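Local coordinates for protein pre-crRNA processing endonuclease (Streptococcus pyogenes serotype M1, PDB 3VZH) that probably cuts precursor CRISPR RNA as a Cas5-family endoribonuclease, helping to supply the guide RNAs of a bacterial defence against viruses and plasmids, at residues A48-K52 with P53-N57; W105-D108 with R109-L112. All blocks are in the same frame, centred on the assembly; numbering follows the deposited sequence.

Contact 1 (A48-K52 with P53-N57)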
ATOM      1  N   ALA A  48       1.157   8.971  -2.912  1.00 21.07           N
ATOM      2  CA  ALA A  48       0.332  10.172  -2.841  1.00 21.24           C
ATOM      3  C   ALA A  48       0.686  10.938  -1.564  1.00 21.07           C
ATOM      4  O   ALA A  48       0.455  12.154  -1.490  1.00 22.87           O
ATOM      5  CB  ALA A  48      -1.154   9.786  -2.811  1.00 21.26           C
ATOM      6  N   ILE A  49       1.164  10.247  -0.555  1.00 21.91           N
ATOM      7  CA  ILE A  49       1.587  11.011   0.633  1.00 20.49           C
ATOM      8  C   ILE A  49       2.804  11.905   0.337  1.00 20.90           C
ATOM      9  O   ILE A  49       2.775  13.140   0.583  1.00 22.06           O
ATOM     10  CB  ILE A  49       1.871  10.047   1.771  1.00 20.47           C
ATOM     11  CG1 ILE A  49       0.554   9.301   2.067  1.00 21.60           C
ATOM     12  CG2 ILE A  49       2.490  10.757   2.993  1.00 21.58           C
ATOM     13  CD1 ILE A  49       0.679   8.356   3.275  1.00 21.73           C
ATOM     14  N   TYR A  50       3.848  11.292  -0.205  1.00 21.18           N
ATOM     15  CA  TYR A  50       5.041  12.039  -0.630  1.00 22.15           C
ATOM     16  C   TYR A  50       5.798  11.211  -1.661  1.00 22.49           C
ATOM     17  O   TYR A  50       6.127  10.028  -1.406  1.00 24.11           O
ATOM     18  CB  TYR A  50       5.922  12.313   0.592  1.00 20.95           C
ATOM     19  CG  TYR A  50       7.235  13.028   0.324  1.00 22.40           C
ATOM     20  CD1 TYR A  50       7.331  14.076  -0.628  1.00 22.73           C
ATOM     21  CD2 TYR A  50       8.355  12.686   1.055  1.00 21.90           C
ATOM     22  CE1 TYR A  50       8.559  14.726  -0.832  1.00 24.92           C
ATOM     23  CE2 TYR A  50       9.580  13.307   0.829  1.00 22.31           C
ATOM     24  CZ  TYR A  50       9.651  14.337  -0.102  1.00 24.78           C
ATOM     25  OH  TYR A  50      10.876  14.998  -0.302  1.00 26.78           O
ATOM     26  N   TYR A  51       6.038  11.834  -2.808  1.00 23.24           N
ATOM     27  CA  TYR A  51       6.693  11.174  -3.947  1.00 21.68           C
ATOM     28  C   TYR A  51       7.841  12.067  -4.417  1.00 21.56           C
ATOM     29  O   TYR A  51       7.649  13.302  -4.573  1.00 22.80           O
ATOM     30  CB  TYR A  51       5.729  10.990  -5.149  1.00 23.06           C
ATOM     31  CG  TYR A  51       6.520  10.392  -6.274  1.00 22.77           C
ATOM     32  CD1 TYR A  51       6.837   9.032  -6.275  1.00 26.06           C
ATOM     33  CD2 TYR A  51       7.041  11.182  -7.288  1.00 25.12           C
ATOM     34  CE1 TYR A  51       7.658   8.495  -7.266  1.00 27.18           C
ATOM     35  CE2 TYR A  51       7.863  10.656  -8.267  1.00 26.16           C
ATOM     36  CZ  TYR A  51       8.127   9.280  -8.259  1.00 30.36           C
ATOM     37  OH  TYR A  51       8.926   8.648  -9.208  1.00 29.49           O
ATOM     38  N   LYS A  52       9.025  11.491  -4.602  1.00 21.59           N
ATOM     39  CA  LYS A  52      10.110  12.168  -5.372  1.00 24.26           C
ATOM     40  C   LYS A  52      10.771  11.122  -6.227  1.00 25.02           C
ATOM     41  O   LYS A  52      10.855   9.962  -5.801  1.00 26.21           O
ATOM     42  CB  LYS A  52      11.144  12.811  -4.414  1.00 25.30           C
ATOM     43  CG  LYS A  52      10.680  14.027  -3.663  1.00 27.51           C
ATOM     44  CD  LYS A  52      10.460  15.216  -4.513  1.00 28.74           C
ATOM     45  CE  LYS A  52      11.767  15.973  -4.652  1.00 34.18           C
ATOM     46  NZ  LYS A  52      11.706  17.104  -5.602  1.00 35.25           N
ATOM     47  N   PRO A  53      11.231  11.481  -7.435  1.00 25.29           N
ATOM     48  CA  PRO A  53      11.921  10.517  -8.269  1.00 24.88           C
ATOM     49  C   PRO A  53      13.259  10.114  -7.612  1.00 25.23           C
ATOM     50  O   PRO A  53      13.849   9.088  -7.955  1.00 24.67           O
ATOM     51  CB  PRO A  53      12.169  11.311  -9.559  1.00 24.79           C
ATOM     52  CG  PRO A  53      12.122  12.760  -9.140  1.00 26.01           C
ATOM     53  CD  PRO A  53      11.080  12.791  -8.075  1.00 24.69           C
ATOM     54  N   THR A  54      13.662  10.840  -6.584  1.00 24.11           N
ATOM     55  CA  THR A  54      14.963  10.550  -5.918  1.00 24.66           C
ATOM     56  C   THR A  54      14.920   9.235  -5.145  1.00 25.61           C
ATOM     57  O   THR A  54      15.945   8.556  -5.031  1.00 25.09           O
ATOM     58  CB  THR A  54      15.274  11.646  -4.878  1.00 23.56           C
ATOM     59  OG1 THR A  54      15.223  12.923  -5.547  1.00 25.64           O
ATOM     60  CG2 THR A  54      16.721  11.527  -4.400  1.00 23.35           C
ATOM     61  N   PHE A  55      13.737   8.913  -4.593  1.00 22.49           N
ATOM     62  CA  PHE A  55      13.612   7.670  -3.850  1.00 22.40           C
ATOM     63  C   PHE A  55      12.374   6.855  -4.292  1.00 23.37           C
ATOM     64  O   PHE A  55      11.525   7.324  -5.126  1.00 24.58           O
ATOM     65  CB  PHE A  55      13.583   7.992  -2.314  1.00 22.33           C
ATOM     66  CG  PHE A  55      12.370   8.839  -1.870  1.00 23.34           C
ATOM     67  CD1 PHE A  55      12.496  10.266  -1.734  1.00 23.89           C
ATOM     68  CD2 PHE A  55      11.119   8.236  -1.561  1.00 22.94           C
ATOM     69  CE1 PHE A  55      11.395  11.048  -1.319  1.00 21.76           C
ATOM     70  CE2 PHE A  55      10.015   9.006  -1.165  1.00 22.75           C
ATOM     71  CZ  PHE A  55      10.162  10.417  -1.046  1.00 21.67           C
ATOM     72  N   THR A  56      12.365   5.615  -3.825  1.00 22.02           N
ATOM     73  CA  THR A  56      11.294   4.690  -4.099  1.00 23.00           C
ATOM     74  C   THR A  56      10.703   4.262  -2.747  1.00 22.93           C
ATOM     75  O   THR A  56      11.376   3.661  -1.898  1.00 22.62           O
ATOM     76  CB  THR A  56      11.868   3.420  -4.726  1.00 25.86           C
ATOM     77  OG1 THR A  56      12.517   3.814  -5.937  1.00 25.52           O
ATOM     78  CG2 THR A  56      10.692   2.356  -4.993  1.00 25.40           C
ATOM     79  N   ASN A  57       9.380   4.450  -2.610  1.00 21.09           N
ATOM     80  CA  ASN A  57       8.714   3.940  -1.391  1.00 21.50           C
ATOM     81  C   ASN A  57       8.502   2.407  -1.513  1.00 19.92           C
ATOM     82  O   ASN A  57       8.074   1.921  -2.588  1.00 22.73           O
ATOM     83  CB  ASN A  57       7.338   4.617  -1.305  1.00 21.08           C
ATOM     84  CG  ASN A  57       7.462   6.073  -0.896  1.00 23.30           C
ATOM     85  OD1 ASN A  57       8.219   6.411   0.041  1.00 23.81           O
ATOM     86  ND2 ASN A  57       6.695   6.928  -1.533  1.00 23.79           N
TER
HETATM   87  O   HOH W   1      10.790   7.259  -7.687  1.00 29.17           O
HETATM   88  O   HOH W   2       9.016   8.502  -4.095  1.00 26.67           O
HETATM   89  O   HOH W   3      14.184  15.425  -7.295  1.00 53.24           O
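F55 pushes the CZ end of its ring over one face of Y50, with F55 CZ 3.5 Å from Y50 CE2. From the phenylalanine's side the same meeting is at the edge, near its plane, and the two planes stand 58° apart, an oblique pairing that is neither a stack nor a T. F55 CG lies between the backbone N and the carbonyl carbon (chi1 63°), which turns one ring face to the backbone N of K52, and F55 CE1 meets K52 CB at 3.6 Å. H121 of helix 118-130 joins the group, hydrogen-bonded to the Y50 hydroxyl and edge-to-face with F55. Farther round the edge of the F55 ring, N57 ND2 donates to Y50 O at 3.2 Å, with Y50 O in the plane of the amide; D47 takes a second bond from the same nitrogen, so the amide is fixed in its rotation. The Y51 ring passes across the start of the turn, its CE2 3.9 Å from P53 CD. Two waters fill in around F55 O: one bridges it to the Y51 hydroxyl, the other to K52 N. Between these side chains the backbone reverses in a type I beta turn from K52 to F55, closed by F55 N to K52 O at 3.3 Å. Overall this is a helix-to-strand connection, taking helix 39-49 into strand 55-64 of the antiparallel sheet in the RRM-like fold of a Cas5 protein.

Contact 2 (W105-D108 with R109-L112)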
ATOM      1  N   TRP A 105      16.982   4.722  -2.077  1.00 24.44           N
ATOM      2  CA  TRP A 105      17.236   5.619  -3.248  1.00 24.58           C
ATOM      3  C   TRP A 105      16.824   4.887  -4.464  1.00 25.98           C
ATOM      4  O   TRP A 105      16.943   3.610  -4.570  1.00 26.00           O
ATOM      5  CB  TRP A 105      18.749   6.075  -3.295  1.00 26.48           C
ATOM      6  CG  TRP A 105      19.178   6.813  -2.018  1.00 25.44           C
ATOM      7  CD1 TRP A 105      20.323   6.569  -1.218  1.00 26.77           C
ATOM      8  CD2 TRP A 105      18.466   7.908  -1.334  1.00 26.14           C
ATOM      9  NE1 TRP A 105      20.348   7.419  -0.144  1.00 29.13           N
ATOM     10  CE2 TRP A 105      19.279   8.256  -0.150  1.00 28.22           C
ATOM     11  CE3 TRP A 105      17.280   8.624  -1.580  1.00 25.01           C
ATOM     12  CZ2 TRP A 105      18.889   9.268   0.740  1.00 28.46           C
ATOM     13  CZ3 TRP A 105      16.946   9.676  -0.748  1.00 27.24           C
ATOM     14  CH2 TRP A 105      17.680   9.922   0.464  1.00 27.45           C
ATOM     15  N   ASN A 106      16.344   5.671  -5.446  1.00 25.04           N
ATOM     16  CA  ASN A 106      15.889   5.130  -6.705  1.00 28.04           C
ATOM     17  C   ASN A 106      17.112   4.962  -7.644  1.00 27.78           C
ATOM     18  O   ASN A 106      17.612   5.944  -8.179  1.00 27.64           O
ATOM     19  CB  ASN A 106      14.827   6.074  -7.321  1.00 26.45           C
ATOM     20  CG  ASN A 106      14.327   5.618  -8.684  1.00 28.58           C
ATOM     21  OD1 ASN A 106      14.675   4.529  -9.148  1.00 30.50           O
ATOM     22  ND2 ASN A 106      13.499   6.422  -9.324  1.00 26.46           N
ATOM     23  N   GLU A 107      17.555   3.703  -7.873  1.00 31.36           N
ATOM     24  CA  GLU A 107      18.755   3.454  -8.683  1.00 32.96           C
ATOM     25  C   GLU A 107      18.458   3.576 -10.165  1.00 34.82           C
ATOM     26  O   GLU A 107      19.371   3.500 -11.035  1.00 37.16           O
ATOM     27  CB  GLU A 107      19.429   2.090  -8.362  1.00 37.79           C
ATOM     28  CG  GLU A 107      20.068   2.082  -6.990  1.00 41.12           C
ATOM     29  CD  GLU A 107      21.140   3.168  -6.792  1.00 40.54           C
ATOM     30  OE1 GLU A 107      21.547   3.343  -5.661  1.00 43.46           O
ATOM     31  OE2 GLU A 107      21.609   3.860  -7.712  1.00 45.19           O
ATOM     32  N   ASP A 108      17.194   3.797 -10.489  1.00 35.12           N
ATOM     33  CA  ASP A 108      16.862   4.173 -11.876  1.00 37.56           C
ATOM     34  C   ASP A 108      17.060   5.664 -12.107  1.00 37.19           C
ATOM     35  O   ASP A 108      16.894   6.151 -13.234  1.00 41.01           O
ATOM     36  CB  ASP A 108      15.424   3.818 -12.204  1.00 42.12           C
ATOM     37  CG  ASP A 108      15.180   2.336 -12.228  1.00 45.31           C
ATOM     38  OD1 ASP A 108      16.142   1.611 -12.482  1.00 42.99           O
ATOM     39  OD2 ASP A 108      14.024   1.909 -11.994  1.00 52.99           O
ATOM     40  N   ARG A 109      17.357   6.407 -11.045  1.00 33.18           N
ATOM     41  CA  ARG A 109      17.603   7.866 -11.195  1.00 33.10           C
ATOM     42  C   ARG A 109      18.876   8.278 -10.516  1.00 36.13           C
ATOM     43  O   ARG A 109      18.894   9.011  -9.523  1.00 38.12           O
ATOM     44  CB  ARG A 109      16.408   8.680 -10.655  1.00 30.48           C
ATOM     45  CG  ARG A 109      15.123   8.450 -11.443  1.00 28.04           C
ATOM     46  CD  ARG A 109      15.209   9.060 -12.847  1.00 30.08           C
ATOM     47  NE  ARG A 109      15.634  10.479 -12.887  1.00 28.35           N
ATOM     48  CZ  ARG A 109      14.778  11.500 -12.833  1.00 27.85           C
ATOM     49  NH1 ARG A 109      15.254  12.742 -12.877  1.00 27.38           N
ATOM     50  NH2 ARG A 109      13.438  11.261 -12.731  1.00 26.89           N
ATOM     51  N   LYS A 110      19.950   7.795 -11.119  1.00 40.20           N
ATOM     52  CA  LYS A 110      21.336   8.137 -10.778  1.00 45.14           C
ATOM     53  C   LYS A 110      21.640   9.635 -10.932  1.00 40.34           C
ATOM     54  O   LYS A 110      22.457  10.195 -10.206  1.00 44.59           O
ATOM     55  CB  LYS A 110      22.268   7.336 -11.696  1.00 50.92           C
ATOM     56  CG  LYS A 110      21.754   5.941 -12.086  1.00 56.32           C
ATOM     57  CD  LYS A 110      22.858   4.894 -11.952  1.00 56.34           C
ATOM     58  CE  LYS A 110      22.380   3.562 -11.344  1.00 55.38           C
ATOM     59  NZ  LYS A 110      23.237   3.196 -10.168  1.00 55.53           N
ATOM     60  N   ASP A 111      20.943  10.294 -11.842  1.00 35.17           N
ATOM     61  CA  ASP A 111      21.164  11.723 -12.040  1.00 34.88           C
ATOM     62  C   ASP A 111      20.761  12.555 -10.817  1.00 36.13           C
ATOM     63  O   ASP A 111      21.133  13.734 -10.737  1.00 37.32           O
ATOM     64  CB  ASP A 111      20.377  12.174 -13.260  1.00 33.92           C
ATOM     65  CG  ASP A 111      18.867  11.884 -13.109  1.00 34.09           C
ATOM     66  OD1 ASP A 111      18.081  12.805 -13.313  1.00 33.64           O
ATOM     67  OD2 ASP A 111      18.476  10.761 -12.764  1.00 31.13           O
ATOM     68  N   LEU A 112      19.976  11.968  -9.887  1.00 31.47           N
ATOM     69  CA  LEU A 112      19.523  12.705  -8.736  1.00 31.12           C
ATOM     70  C   LEU A 112      20.355  12.422  -7.521  1.00 31.60           C
ATOM     71  O   LEU A 112      19.946  12.648  -6.419  1.00 28.38           O
ATOM     72  CB  LEU A 112      18.053  12.390  -8.430  1.00 30.70           C
ATOM     73  CG  LEU A 112      17.082  12.738  -9.518  1.00 31.56           C
ATOM     74  CD1 LEU A 112      15.690  12.333  -9.040  1.00 30.26           C
ATOM     75  CD2 LEU A 112      17.224  14.242  -9.796  1.00 31.85           C
TER
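The chain reverses at N106-R109 in a type I beta turn, R109 N donating to N106 O at 2.9 Å. An Asx turn is built into it: N106 OD1 accepts from D108 N at 2.9 Å. With N106 CG anti to the backbone N (chi1 178°), the side chain carries OD1 to that N-H and brings ND2 against R109 CG at 3.4 Å. E107, inside the turn, and K110, just past it, cross at about a right angle and join in a salt bridge, K110 NZ to E107 OE2 at 3.0 Å, the ammonium coming from above the carboxylate plane. R116 pairs with the other oxygen, OE1, so E107 sits between two positive groups, which would probably favour its charged form. The R109 chain bends at chi2 and chi3, bringing its guanidinium round to D111 at the short 3-10 segment that follows. L112 CD1 lies over one guanidinium face, offset toward the rim. D111 meets that group side-on and nearly coplanar, using the syn lone pair of each oxygen: R109 NE reaches D111 OD2 at 2.9 Å, and R109 NH1 reaches D111 OD1 at the same distance.

Contact 1 comes first along the chain, where helix 39-49 hands over to strand 55-64; contact 2 follows where strand 95-105 ends, in the loop leading to helix 118-130. Their centres are about 12 Å apart, on the same side of the chain's centre, strands 55-64 and 95-105 being antiparallel neighbours in the large sheet. N106 joins the two: its backbone N probably hydrogen-bonds to T54 O, and its ND2 to P53 O, while R109 packs NH2 on P53 CB. The entry to one strand and the exit from the other are thus tied together at one end of this strand pair, contact 1 partly buried and contact 2 at the surface.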